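Local coordinates for lipoprotein (Clostridium difficile, PDB 4OTE) that binds selenomethionine and is probably the methionine-capturing lipoprotein of an ABC importer, at residues A[88-92]-A[180-184]; A[94-100]-A[187-191]; A[115-120]-A[135-139]; A[220-226]-A[237-241]. All blocks are in the same frame, centred on the assembly; numbering follows the deposited sequence.

Contact 1. Residues A[88-92]-A[180-184]; sequences ILYSY and GLDAK
Leu181 lays its CD1 methyl over the middle of the Tyr90 ring, 4.3 Å from the centroid and 10° off the normal, a CH-pi contact. The opposite face of the ring is taken by Ile88 CG2, displaced toward the rim, clamping the aromatic plate between two aliphatic groups. Its CE2 corner lies 3.8 Å from Ala183 CA, in the first turn of the helix, and 3.9 Å from Leu181 CB. Ile88 extends the apolar patch: with chi1 at -68°, CG1 lies beside its own backbone N and carries CD1 to within 3.9 Å of Ala183 CB. Strand 88-90, which supplies these side chains, lies between strands 168-171 and 187-190 in the five-stranded mixed sheet of one lobe of the two-lobed binding-protein fold. Residues 180-184 are the end of the link from helix 173-176 and the first turn of helix 183-186. Gly180, at positive phi, closes the former in a Schellman motif, while Asp182 caps the latter through Lys185 N. On the hydroxyl side of Tyr90 a water bridges the two segments, 2.8 Å from Tyr90 OH and donating to Leu181 O. The other margin is slighter and more exposed. There Tyr92 meets Leu181 at about a right angle, chiefly through its oxygen, with OH 3.2 Å from CD2, while Asp182 points away from the strand.

Contact 2. Residues A[94-100]-A[187-191]; sequences IKSVDEF and GIYTA. With ZN (zinc ion), chain K; ZN (zinc ion), chain E.
The Phe100 ring receives Ile94 CD1 over the centre of one face, 3.7 Å above its plane, while Ile188 CD1 approaches obliquely, 4.3 Å from Phe100 CZ. That same Ile188 methyl also meets Ile94 CD1 at 3.9 Å and Val97 CG1, one aliphatic tip shared by three side chains. Ile188 reaches them because its CG1 stands between the backbone N and the carbonyl carbon (chi1 67°). The other branch, CG2, rests on the backbone of the facing segment, 3.4 Å from Lys95 O and equally close to Ile94 O. Strand 187-190 is the edge strand of the five-stranded sheet, paired with Leu89, and residues 94-100 fold over its flank. This loop holds its own shape: Ser96 OG accepts from Asp98 N in an ST turn. Lys95 N donates to Glu99 OE1 at 2.9 Å, nearly along the C-O axis, and Ser96 N adds a weaker bond. At the exposed rim one zinc ion lies a long 2.6 Å from Asp98 OD1, completed by four waters, and a second is held by Glu99 OE2 with an atom from outside the segments. A water joins loop and strand, 2.8 Å from Val97 N and 2.7 Å from Ile188 O. Direct side-chain contacts are thus apolar and a water supplies the polar link, while the acidic groups hold the loop's own backbone and zinc ions found in the crystal.

Contact 3. Residues A[115-120]-A[135-139]; sequences CSKNLR and GLVSP. With ACT (acetate ion), chain S.
Leu119 of helix 112-124 reaches onto the irregular segment 135-139. Its CB lies 4.1 Å from Val137 CG2; CG stands farther back, set beside the backbone N by a chi1 of -68°, and from there CD1 projects onto the crossing chain. This methyl meets backbone rather than side chain first, 3.4 Å from Ser138 C, and then the ring of Pro139, whose CD lies 3.9 Å away. CD2 is directed away from the crossing segment. The side chain also touches Phe151 of strand 150-154 and Leu130. Pro139 CD is also touched by Cys115 SG, one helical turn earlier, so two helix side chains brace the same proline carbon. Residues 135-139 belong to the return from this helix to strand 150-154, in the beta-alpha-beta crossover from parallel strand 105-109. Ser116, with OG anti to the backbone N (chi1 175°), accepts the amide of Val137 at 3.0 Å and 172°, an almost straight bond. The return contact is a CA-H...O approach of Ser116 CA to Val137 O, 3.3 Å apart, while Leu136 CD2 lies against Ser116 CB. At the far end Arg120, bent at chi2, brings NH2 within 3.4 Å of Val137 CG1; its charge engages Glu123 and its NH2 Pro131 O. Lys117 leaves the helix away from this segment; it makes a cation-pi contact with Tyr197 and a weak bond to an acetate, probably from the crystallisation liquor. One serine oxygen therefore satisfies a buried main-chain amide and probably helps to fix where the irregular segment crosses the helix, with apolar groups beside it.

Contact 4. Residues A[220-226]-A[237-241]; sequences LTSDKAR and VIPTF
Arg226 NH2 donates to Phe241 OXT at 2.9 Å and 161°, the shorter half of a two-pronged grip on the C-terminal carboxylate. The other half, NE to Phe241 O, is 3.1 Å long and nearly straight at 173°. The arginine thus meets the carboxylate side-on, both oxygens close to the guanidinium plane, which should hold the chain end in a fixed orientation. NH1 turns to Asp223 OD1 at 3.0 Å, from above that carboxylate, so one guanidinium links two acidic groups. Asp223 is a ligand of a zinc site of this protein, though that metal is not bound to this chain here; a zinc ion does lie near Arg226. The Phe241 ring turns back toward the helix, with CG between the backbone N and carbonyl carbon (chi1 64°), and CE1 lies over one guanidinium face. Thr221 CA covers a face of the ring in a CH-pi contact, 3.8 Å from the centroid, and Ser222 O lies at the edge. Ser222 is the N-cap of helix 223-233, accepting from Ala225 N. The chain terminus is tied to the junction of helices 211-220 and 223-233, while Pro239 packs on Arg226 CG from strand 238-239, itself paired with strand 76-84.

Contacts 1 and 2 belong to one sheet: strands 88-90 and 187-190 are neighbours, joined by backbone bonds of Leu89 to Ile188 and Tyr189. Contact 1, partly buried, packs a buried aromatic against a helix start, whereas contact 2 is a surface patch with a bridging water and metals at its rim. Contact 3, nested within the chain loops that both close, is also partly buried but depends on a direct side-chain-to-backbone bond. Contact 4, partly buried as well, follows in series and involves the other sheet, about 30 Å from contact 3 between centres and across the chain's centre; among the four, it alone joins its segments by a salt bridge.

Contact 1. Residues A[88-92]-A[180-184]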
loop_
_atom_site.group_PDB
_atom_site.type_symbol
_atom_site.label_atom_id
_atom_site.label_comp_id
_atom_site.label_asym_id
_atom_site.label_seq_id
_atom_site.Cartn_x
_atom_site.Cartn_y
_atom_site.Cartn_z
ATOM N N ILE A 88 -0.773 7.977 4.608
ATOM C CA ILE A 88 -0.574 9.398 4.838
ATOM C C ILE A 88 -1.912 10.111 4.720
ATOM O O ILE A 88 -2.688 9.843 3.799
ATOM C CB ILE A 88 0.457 9.993 3.853
ATOM C CG1 ILE A 88 1.849 9.434 4.170
ATOM C CG2 ILE A 88 0.473 11.520 3.943
ATOM C CD1 ILE A 88 2.890 9.729 3.114
ATOM N N LEU A 89 -2.181 10.996 5.674
ATOM C CA LEU A 89 -3.381 11.818 5.663
ATOM C C LEU A 89 -3.046 13.114 4.931
ATOM O O LEU A 89 -2.164 13.860 5.362
ATOM C CB LEU A 89 -3.844 12.099 7.097
ATOM C CG LEU A 89 -5.173 12.843 7.302
ATOM C CD1 LEU A 89 -6.339 12.073 6.709
ATOM C CD2 LEU A 89 -5.414 13.110 8.782
ATOM N N TYR A 90 -3.729 13.350 3.811
ATOM C CA TYR A 90 -3.496 14.523 2.969
ATOM C C TYR A 90 -4.608 15.543 3.163
ATOM O O TYR A 90 -5.721 15.191 3.548
ATOM C CB TYR A 90 -3.443 14.126 1.492
ATOM C CG TYR A 90 -2.271 13.253 1.117
ATOM C CD1 TYR A 90 -2.347 11.871 1.237
ATOM C CD2 TYR A 90 -1.092 13.804 0.625
ATOM C CE1 TYR A 90 -1.282 11.062 0.887
ATOM C CE2 TYR A 90 -0.019 13.003 0.273
ATOM C CZ TYR A 90 -0.119 11.630 0.405
ATOM O OH TYR A 90 0.937 10.817 0.062
ATOM N N SER A 91 -4.302 16.805 2.878
ATOM C CA SER A 91 -5.275 17.882 3.004
ATOM C C SER A 91 -4.859 19.090 2.170
ATOM O O SER A 91 -3.679 19.441 2.130
ATOM C CB SER A 91 -5.428 18.288 4.472
ATOM O OG SER A 91 -6.391 19.318 4.633
ATOM N N TYR A 92 -5.832 19.700 1.492
ATOM C CA TYR A 92 -5.638 20.981 0.808
ATOM C C TYR A 92 -6.117 22.163 1.662
ATOM O O TYR A 92 -5.961 23.316 1.262
ATOM C CB TYR A 92 -6.406 21.020 -0.524
ATOM C CG TYR A 92 -5.881 20.141 -1.640
ATOM C CD1 TYR A 92 -4.548 19.731 -1.687
ATOM C CD2 TYR A 92 -6.722 19.751 -2.684
ATOM C CE1 TYR A 92 -4.079 18.939 -2.720
ATOM C CE2 TYR A 92 -6.258 18.961 -3.722
ATOM C CZ TYR A 92 -4.938 18.560 -3.735
ATOM O OH TYR A 92 -4.472 17.776 -4.764
ATOM N N GLY A 180 -0.061 13.054 -8.307
ATOM C CA GLY A 180 0.688 14.298 -8.147
ATOM C C GLY A 180 0.645 14.893 -6.750
ATOM O O GLY A 180 0.971 16.064 -6.567
ATOM N N LEU A 181 0.251 14.099 -5.757
ATOM C CA LEU A 181 0.217 14.573 -4.374
ATOM C C LEU A 181 1.612 14.537 -3.757
ATOM O O LEU A 181 2.337 13.551 -3.895
ATOM C CB LEU A 181 -0.744 13.734 -3.530
ATOM C CG LEU A 181 -2.219 13.821 -3.907
ATOM C CD1 LEU A 181 -3.027 12.839 -3.080
ATOM C CD2 LEU A 181 -2.748 15.234 -3.719
ATOM N N ASP A 182 1.971 15.621 -3.077
ATOM C CA ASP A 182 3.269 15.756 -2.428
ATOM C C ASP A 182 3.055 15.714 -0.919
ATOM O O ASP A 182 2.391 16.590 -0.357
ATOM C CB ASP A 182 3.920 17.081 -2.847
ATOM C CG ASP A 182 5.297 17.282 -2.240
ATOM O OD1 ASP A 182 5.406 17.378 -0.999
ATOM O OD2 ASP A 182 6.276 17.365 -3.010
ATOM N N ALA A 183 3.617 14.698 -0.270
ATOM C CA ALA A 183 3.413 14.490 1.163
ATOM C C ALA A 183 4.099 15.567 1.997
ATOM O O ALA A 183 3.593 15.954 3.050
ATOM C CB ALA A 183 3.899 13.111 1.575
ATOM N N LYS A 184 5.250 16.043 1.526
ATOM C CA LYS A 184 5.966 17.128 2.192
ATOM C C LYS A 184 5.103 18.384 2.233
ATOM O O LYS A 184 5.021 19.058 3.253
ATOM C CB LYS A 184 7.289 17.421 1.474
HETATM O O HOH W 1 2.811 11.218 -1.930
#

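Contact 2. Residues A[94-100]-A[187-191]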
loop_
_atom_site.group_PDB
_atom_site.type_symbol
_atom_site.label_atom_id
_atom_site.label_comp_id
_atom_site.label_asym_id
_atom_site.label_seq_id
_atom_site.Cartn_x
_atom_site.Cartn_y
_atom_site.Cartn_z
ATOM N N ILE A 94 -6.084 22.217 5.570
ATOM C CA ILE A 94 -5.386 22.415 6.845
ATOM C C ILE A 94 -3.973 21.839 6.797
ATOM O O ILE A 94 -3.681 20.962 5.984
ATOM C CB ILE A 94 -6.157 21.780 8.022
ATOM C CG1 ILE A 94 -6.363 20.277 7.799
ATOM C CG2 ILE A 94 -7.501 22.476 8.208
ATOM C CD1 ILE A 94 -6.983 19.561 8.979
ATOM N N LYS A 95 -3.107 22.335 7.676
ATOM C CA LYS A 95 -1.711 21.894 7.732
ATOM C C LYS A 95 -1.403 21.005 8.941
ATOM O O LYS A 95 -0.372 20.339 8.968
ATOM C CB LYS A 95 -0.771 23.102 7.735
ATOM C CG LYS A 95 -0.895 23.992 6.505
ATOM C CD LYS A 95 0.460 24.512 6.035
ATOM C CE LYS A 95 1.186 23.474 5.192
ATOM N NZ LYS A 95 2.581 23.875 4.856
ATOM N N SER A 96 -2.283 21.004 9.938
ATOM C CA SER A 96 -2.101 20.186 11.134
ATOM C C SER A 96 -3.413 19.510 11.504
ATOM O O SER A 96 -4.486 20.070 11.274
ATOM C CB SER A 96 -1.626 21.058 12.299
ATOM O OG SER A 96 -1.507 20.316 13.505
ATOM N N VAL A 97 -3.323 18.314 12.086
ATOM C CA VAL A 97 -4.509 17.623 12.608
ATOM C C VAL A 97 -5.129 18.383 13.781
ATOM O O VAL A 97 -6.293 18.169 14.106
ATOM C CB VAL A 97 -4.221 16.164 13.046
ATOM C CG1 VAL A 97 -3.668 15.352 11.887
ATOM C CG2 VAL A 97 -3.278 16.116 14.243
ATOM N N ASP A 98 -4.355 19.271 14.407
ATOM C CA ASP A 98 -4.872 20.159 15.451
ATOM C C ASP A 98 -5.959 21.119 14.949
ATOM O O ASP A 98 -6.717 21.658 15.753
ATOM C CB ASP A 98 -3.735 20.987 16.070
ATOM C CG ASP A 98 -2.722 20.137 16.820
ATOM O OD1 ASP A 98 -3.064 19.004 17.221
ATOM O OD2 ASP A 98 -1.578 20.606 17.012
ATOM N N GLU A 99 -6.026 21.333 13.634
ATOM C CA GLU A 99 -6.955 22.302 13.048
ATOM C C GLU A 99 -8.327 21.721 12.681
ATOM O O GLU A 99 -9.174 22.442 12.156
ATOM C CB GLU A 99 -6.313 22.957 11.819
ATOM C CG GLU A 99 -5.033 23.713 12.149
ATOM C CD GLU A 99 -4.450 24.455 10.960
ATOM O OE1 GLU A 99 -4.057 23.801 9.971
ATOM O OE2 GLU A 99 -4.361 25.700 11.023
ATOM N N PHE A 100 -8.551 20.432 12.953
ATOM C CA PHE A 100 -9.874 19.833 12.740
ATOM C C PHE A 100 -10.917 20.501 13.641
ATOM O O PHE A 100 -10.629 20.843 14.788
ATOM C CB PHE A 100 -9.861 18.312 12.984
ATOM C CG PHE A 100 -9.356 17.505 11.812
ATOM C CD1 PHE A 100 -9.994 17.568 10.577
ATOM C CD2 PHE A 100 -8.252 16.671 11.947
ATOM C CE1 PHE A 100 -9.530 16.830 9.499
ATOM C CE2 PHE A 100 -7.785 15.928 10.871
ATOM C CZ PHE A 100 -8.426 16.007 9.646
ATOM N N GLY A 187 0.800 16.594 3.238
ATOM C CA GLY A 187 0.580 15.560 4.239
ATOM C C GLY A 187 0.546 16.178 5.621
ATOM O O GLY A 187 1.376 17.024 5.939
ATOM N N ILE A 188 -0.421 15.770 6.440
ATOM C CA ILE A 188 -0.540 16.284 7.809
ATOM C C ILE A 188 -0.331 15.204 8.877
ATOM O O ILE A 188 -0.255 15.504 10.060
ATOM C CB ILE A 188 -1.897 16.997 8.033
ATOM C CG1 ILE A 188 -3.071 16.018 7.970
ATOM C CG2 ILE A 188 -2.087 18.106 7.005
ATOM C CD1 ILE A 188 -4.405 16.658 8.304
ATOM N N TYR A 189 -0.238 13.950 8.457
ATOM C CA TYR A 189 -0.016 12.845 9.377
ATOM C C TYR A 189 0.450 11.635 8.588
ATOM O O TYR A 189 -0.107 11.322 7.534
ATOM C CB TYR A 189 -1.300 12.507 10.148
ATOM C CG TYR A 189 -1.244 11.185 10.881
ATOM C CD1 TYR A 189 -0.623 11.080 12.123
ATOM C CD2 TYR A 189 -1.803 10.038 10.327
ATOM C CE1 TYR A 189 -0.567 9.872 12.796
ATOM C CE2 TYR A 189 -1.746 8.824 10.990
ATOM C CZ TYR A 189 -1.132 8.746 12.225
ATOM O OH TYR A 189 -1.079 7.537 12.879
ATOM N N THR A 190 1.486 10.978 9.098
ATOM C CA THR A 190 1.974 9.728 8.541
ATOM C C THR A 190 1.817 8.651 9.601
ATOM O O THR A 190 2.115 8.884 10.775
ATOM C CB THR A 190 3.454 9.843 8.137
ATOM O OG1 THR A 190 3.632 10.996 7.308
ATOM C CG2 THR A 190 3.911 8.602 7.375
ATOM N N ALA A 191 1.344 7.478 9.189
ATOM C CA ALA A 191 1.097 6.378 10.123
ATOM C C ALA A 191 2.409 5.785 10.629
ATOM O O ALA A 191 3.440 5.902 9.966
ATOM C CB ALA A 191 0.249 5.300 9.461
HETATM ZN ZN ZN K . -0.827 18.094 18.068
HETATM ZN ZN ZN E . -3.132 26.408 9.853
HETATM O O HOH W 2 -0.672 17.321 11.980
HETATM O O HOH W 3 -0.056 19.591 19.083
HETATM O O HOH W 4 -1.671 15.828 17.288
HETATM O O HOH W 5 -2.111 17.600 19.545
HETATM O O HOH W 6 1.029 16.374 18.346
#

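Contact 3. Residues A[115-120]-A[135-139]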
loop_
_atom_site.group_PDB
_atom_site.type_symbol
_atom_site.label_atom_id
_atom_site.label_comp_id
_atom_site.label_asym_id
_atom_site.label_seq_id
_atom_site.Cartn_x
_atom_site.Cartn_y
_atom_site.Cartn_z
ATOM N N CYS A 115 -10.348 0.942 6.280
ATOM C CA CYS A 115 -11.236 1.816 7.041
ATOM C C CYS A 115 -10.990 1.671 8.542
ATOM O O CYS A 115 -10.733 2.655 9.238
ATOM C CB CYS A 115 -12.691 1.480 6.723
ATOM S SG CYS A 115 -13.912 2.447 7.637
ATOM N N SER A 116 -11.064 0.434 9.024
ATOM C CA SER A 116 -10.818 0.119 10.429
ATOM C C SER A 116 -9.446 0.619 10.897
ATOM O O SER A 116 -9.315 1.219 11.969
ATOM C CB SER A 116 -10.925 -1.394 10.639
ATOM O OG SER A 116 -10.578 -1.760 11.960
ATOM N N LYS A 117 -8.430 0.368 10.082
ATOM C CA LYS A 117 -7.064 0.764 10.402
ATOM C C LYS A 117 -6.906 2.289 10.441
ATOM O O LYS A 117 -6.226 2.831 11.315
ATOM C CB LYS A 117 -6.111 0.152 9.381
ATOM C CG LYS A 117 -4.643 0.340 9.700
ATOM C CD LYS A 117 -3.779 -0.705 9.009
ATOM C CE LYS A 117 -4.025 -0.762 7.509
ATOM N NZ LYS A 117 -3.224 -1.839 6.879
ATOM N N ASN A 118 -7.546 2.972 9.495
ATOM C CA ASN A 118 -7.551 4.433 9.465
ATOM C C ASN A 118 -8.227 5.055 10.686
ATOM O O ASN A 118 -7.749 6.064 11.215
ATOM C CB ASN A 118 -8.219 4.944 8.183
ATOM C CG ASN A 118 -7.331 4.797 6.959
ATOM O OD1 ASN A 118 -6.121 4.580 7.068
ATOM N ND2 ASN A 118 -7.926 4.934 5.786
ATOM N N LEU A 119 -9.334 4.460 11.129
ATOM C CA LEU A 119 -10.043 4.952 12.310
ATOM C C LEU A 119 -9.193 4.792 13.564
ATOM O O LEU A 119 -9.207 5.663 14.434
ATOM C CB LEU A 119 -11.384 4.237 12.486
ATOM C CG LEU A 119 -12.447 4.537 11.425
ATOM C CD1 LEU A 119 -13.629 3.593 11.590
ATOM C CD2 LEU A 119 -12.905 5.988 11.483
ATOM N N ARG A 120 -8.447 3.691 13.649
ATOM C CA ARG A 120 -7.548 3.465 14.781
ATOM C C ARG A 120 -6.351 4.416 14.777
ATOM O O ARG A 120 -5.853 4.780 15.845
ATOM C CB ARG A 120 -7.078 2.009 14.837
ATOM C CG ARG A 120 -8.200 1.028 15.157
ATOM C CD ARG A 120 -7.865 0.126 16.336
ATOM N NE ARG A 120 -9.014 -0.681 16.761
ATOM C CZ ARG A 120 -9.782 -0.444 17.829
ATOM N NH1 ARG A 120 -9.560 0.594 18.632
ATOM N NH2 ARG A 120 -10.792 -1.264 18.099
ATOM N N GLY A 135 -10.869 -6.355 16.729
ATOM C CA GLY A 135 -11.808 -6.603 15.635
ATOM C C GLY A 135 -11.978 -5.369 14.769
ATOM O O GLY A 135 -11.634 -4.262 15.184
ATOM N N LEU A 136 -12.514 -5.558 13.566
ATOM C CA LEU A 136 -12.702 -4.456 12.623
ATOM C C LEU A 136 -13.713 -3.436 13.141
ATOM O O LEU A 136 -14.792 -3.803 13.613
ATOM C CB LEU A 136 -13.161 -4.976 11.255
ATOM C CG LEU A 136 -12.159 -5.815 10.459
ATOM C CD1 LEU A 136 -12.791 -6.284 9.158
ATOM C CD2 LEU A 136 -10.880 -5.039 10.181
ATOM N N VAL A 137 -13.348 -2.157 13.053
ATOM C CA VAL A 137 -14.230 -1.065 13.455
ATOM C C VAL A 137 -14.669 -0.251 12.244
ATOM O O VAL A 137 -13.977 -0.208 11.225
ATOM C CB VAL A 137 -13.571 -0.137 14.503
ATOM C CG1 VAL A 137 -13.300 -0.902 15.791
ATOM C CG2 VAL A 137 -12.290 0.499 13.974
ATOM N N SER A 138 -15.830 0.385 12.373
ATOM C CA SER A 138 -16.380 1.254 11.339
ATOM C C SER A 138 -16.843 2.562 11.997
ATOM O O SER A 138 -16.892 2.643 13.228
ATOM C CB SER A 138 -17.551 0.552 10.644
ATOM O OG SER A 138 -18.682 0.465 11.499
ATOM N N PRO A 139 -17.174 3.589 11.189
ATOM C CA PRO A 139 -17.664 4.860 11.750
ATOM C C PRO A 139 -18.894 4.723 12.667
ATOM O O PRO A 139 -19.123 5.582 13.520
ATOM C CB PRO A 139 -18.011 5.681 10.504
ATOM C CG PRO A 139 -17.142 5.129 9.430
ATOM C CD PRO A 139 -17.008 3.665 9.724
HETATM C C ACT S . -1.721 0.144 4.294
HETATM O O ACT S . -1.708 1.330 3.895
HETATM O OXT ACT S . -2.340 -0.768 3.704
HETATM C CH3 ACT S . -0.954 -0.193 5.528
#

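Contact 4. Residues A[220-226]-A[237-241]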
loop_
_atom_site.group_PDB
_atom_site.type_symbol
_atom_site.label_atom_id
_atom_site.label_comp_id
_atom_site.label_asym_id
_atom_site.label_seq_id
_atom_site.Cartn_x
_atom_site.Cartn_y
_atom_site.Cartn_z
ATOM N N LEU A 220 15.549 -7.712 -5.222
ATOM C CA LEU A 220 14.641 -6.806 -4.507
ATOM C C LEU A 220 15.078 -6.497 -3.070
ATOM O O LEU A 220 14.595 -5.536 -2.476
ATOM C CB LEU A 220 13.205 -7.340 -4.515
ATOM C CG LEU A 220 12.398 -7.021 -5.776
ATOM C CD1 LEU A 220 11.215 -7.970 -5.910
ATOM C CD2 LEU A 220 11.927 -5.575 -5.768
ATOM N N THR A 221 15.978 -7.310 -2.523
ATOM C CA THR A 221 16.570 -7.053 -1.212
ATOM C C THR A 221 18.046 -6.632 -1.336
ATOM O O THR A 221 18.778 -6.640 -0.351
ATOM C CB THR A 221 16.452 -8.286 -0.296
ATOM O OG1 THR A 221 17.045 -9.421 -0.934
ATOM C CG2 THR A 221 14.996 -8.595 -0.000
ATOM N N SER A 222 18.471 -6.250 -2.539
ATOM C CA SER A 222 19.859 -5.844 -2.784
ATOM C C SER A 222 20.140 -4.439 -2.271
ATOM O O SER A 222 19.219 -3.668 -2.022
ATOM C CB SER A 222 20.164 -5.885 -4.287
ATOM O OG SER A 222 19.406 -4.909 -4.993
ATOM N N ASP A 223 21.420 -4.101 -2.151
ATOM C CA ASP A 223 21.822 -2.733 -1.826
ATOM C C ASP A 223 21.312 -1.734 -2.870
ATOM O O ASP A 223 20.958 -0.606 -2.532
ATOM C CB ASP A 223 23.345 -2.623 -1.718
ATOM C CG ASP A 223 23.910 -3.355 -0.512
ATOM O OD1 ASP A 223 23.153 -3.757 0.395
ATOM O OD2 ASP A 223 25.146 -3.516 -0.457
ATOM N N LYS A 224 21.286 -2.151 -4.134
ATOM C CA LYS A 224 20.755 -1.314 -5.210
ATOM C C LYS A 224 19.268 -1.003 -4.989
ATOM O O LYS A 224 18.829 0.138 -5.162
ATOM C CB LYS A 224 20.971 -1.992 -6.571
ATOM C CG LYS A 224 20.442 -1.220 -7.776
ATOM C CD LYS A 224 21.072 0.159 -7.885
ATOM C CE LYS A 224 20.645 0.870 -9.158
ATOM N NZ LYS A 224 21.153 2.270 -9.179
ATOM N N ALA A 225 18.504 -2.018 -4.598
ATOM C CA ALA A 225 17.077 -1.852 -4.317
ATOM C C ALA A 225 16.839 -0.887 -3.157
ATOM O O ALA A 225 15.915 -0.064 -3.208
ATOM C CB ALA A 225 16.437 -3.200 -4.017
ATOM N N ARG A 226 17.671 -0.988 -2.118
ATOM C CA ARG A 226 17.540 -0.122 -0.945
ATOM C C ARG A 226 17.802 1.335 -1.317
ATOM O O ARG A 226 17.019 2.213 -0.965
ATOM C CB ARG A 226 18.488 -0.550 0.186
ATOM C CG ARG A 226 18.185 0.144 1.509
ATOM C CD ARG A 226 19.205 -0.158 2.591
ATOM N NE ARG A 226 19.268 -1.583 2.914
ATOM C CZ ARG A 226 20.271 -2.410 2.602
ATOM N NH1 ARG A 226 21.347 -1.984 1.937
ATOM N NH2 ARG A 226 20.201 -3.688 2.962
ATOM N N VAL A 237 8.393 5.717 1.529
ATOM C CA VAL A 237 8.518 4.266 1.390
ATOM C C VAL A 237 9.784 3.858 2.139
ATOM O O VAL A 237 10.865 4.307 1.794
ATOM C CB VAL A 237 8.601 3.829 -0.087
ATOM C CG1 VAL A 237 8.689 2.312 -0.196
ATOM C CG2 VAL A 237 7.401 4.352 -0.865
ATOM N N ILE A 238 9.643 3.031 3.172
ATOM C CA ILE A 238 10.771 2.688 4.045
ATOM C C ILE A 238 11.138 1.213 3.909
ATOM O O ILE A 238 10.308 0.352 4.182
ATOM C CB ILE A 238 10.472 2.985 5.531
ATOM C CG1 ILE A 238 10.060 4.453 5.719
ATOM C CG2 ILE A 238 11.689 2.664 6.394
ATOM C CD1 ILE A 238 8.583 4.712 5.543
ATOM N N PRO A 239 12.391 0.919 3.505
ATOM C CA PRO A 239 12.846 -0.473 3.393
ATOM C C PRO A 239 12.794 -1.221 4.722
ATOM O O PRO A 239 13.025 -0.623 5.769
ATOM C CB PRO A 239 14.309 -0.339 2.941
ATOM C CG PRO A 239 14.437 1.042 2.401
ATOM C CD PRO A 239 13.463 1.876 3.171
ATOM N N THR A 240 12.482 -2.512 4.666
ATOM C CA THR A 240 12.521 -3.380 5.841
ATOM C C THR A 240 13.611 -4.439 5.665
ATOM O O THR A 240 13.438 -5.590 6.060
ATOM C CB THR A 240 11.164 -4.075 6.090
ATOM O OG1 THR A 240 10.835 -4.913 4.976
ATOM C CG2 THR A 240 10.060 -3.051 6.291
ATOM N N PHE A 241 14.725 -4.039 5.060
ATOM C CA PHE A 241 15.879 -4.920 4.876
ATOM C C PHE A 241 17.145 -4.073 4.793
ATOM O O PHE A 241 17.068 -2.853 4.619
ATOM C CB PHE A 241 15.719 -5.783 3.614
ATOM C CG PHE A 241 15.691 -4.991 2.334
ATOM C CD1 PHE A 241 16.865 -4.715 1.642
ATOM C CD2 PHE A 241 14.492 -4.522 1.823
ATOM C CE1 PHE A 241 16.838 -3.979 0.469
ATOM C CE2 PHE A 241 14.457 -3.787 0.652
ATOM C CZ PHE A 241 15.634 -3.516 -0.027
ATOM O OXT PHE A 241 18.266 -4.575 4.897
#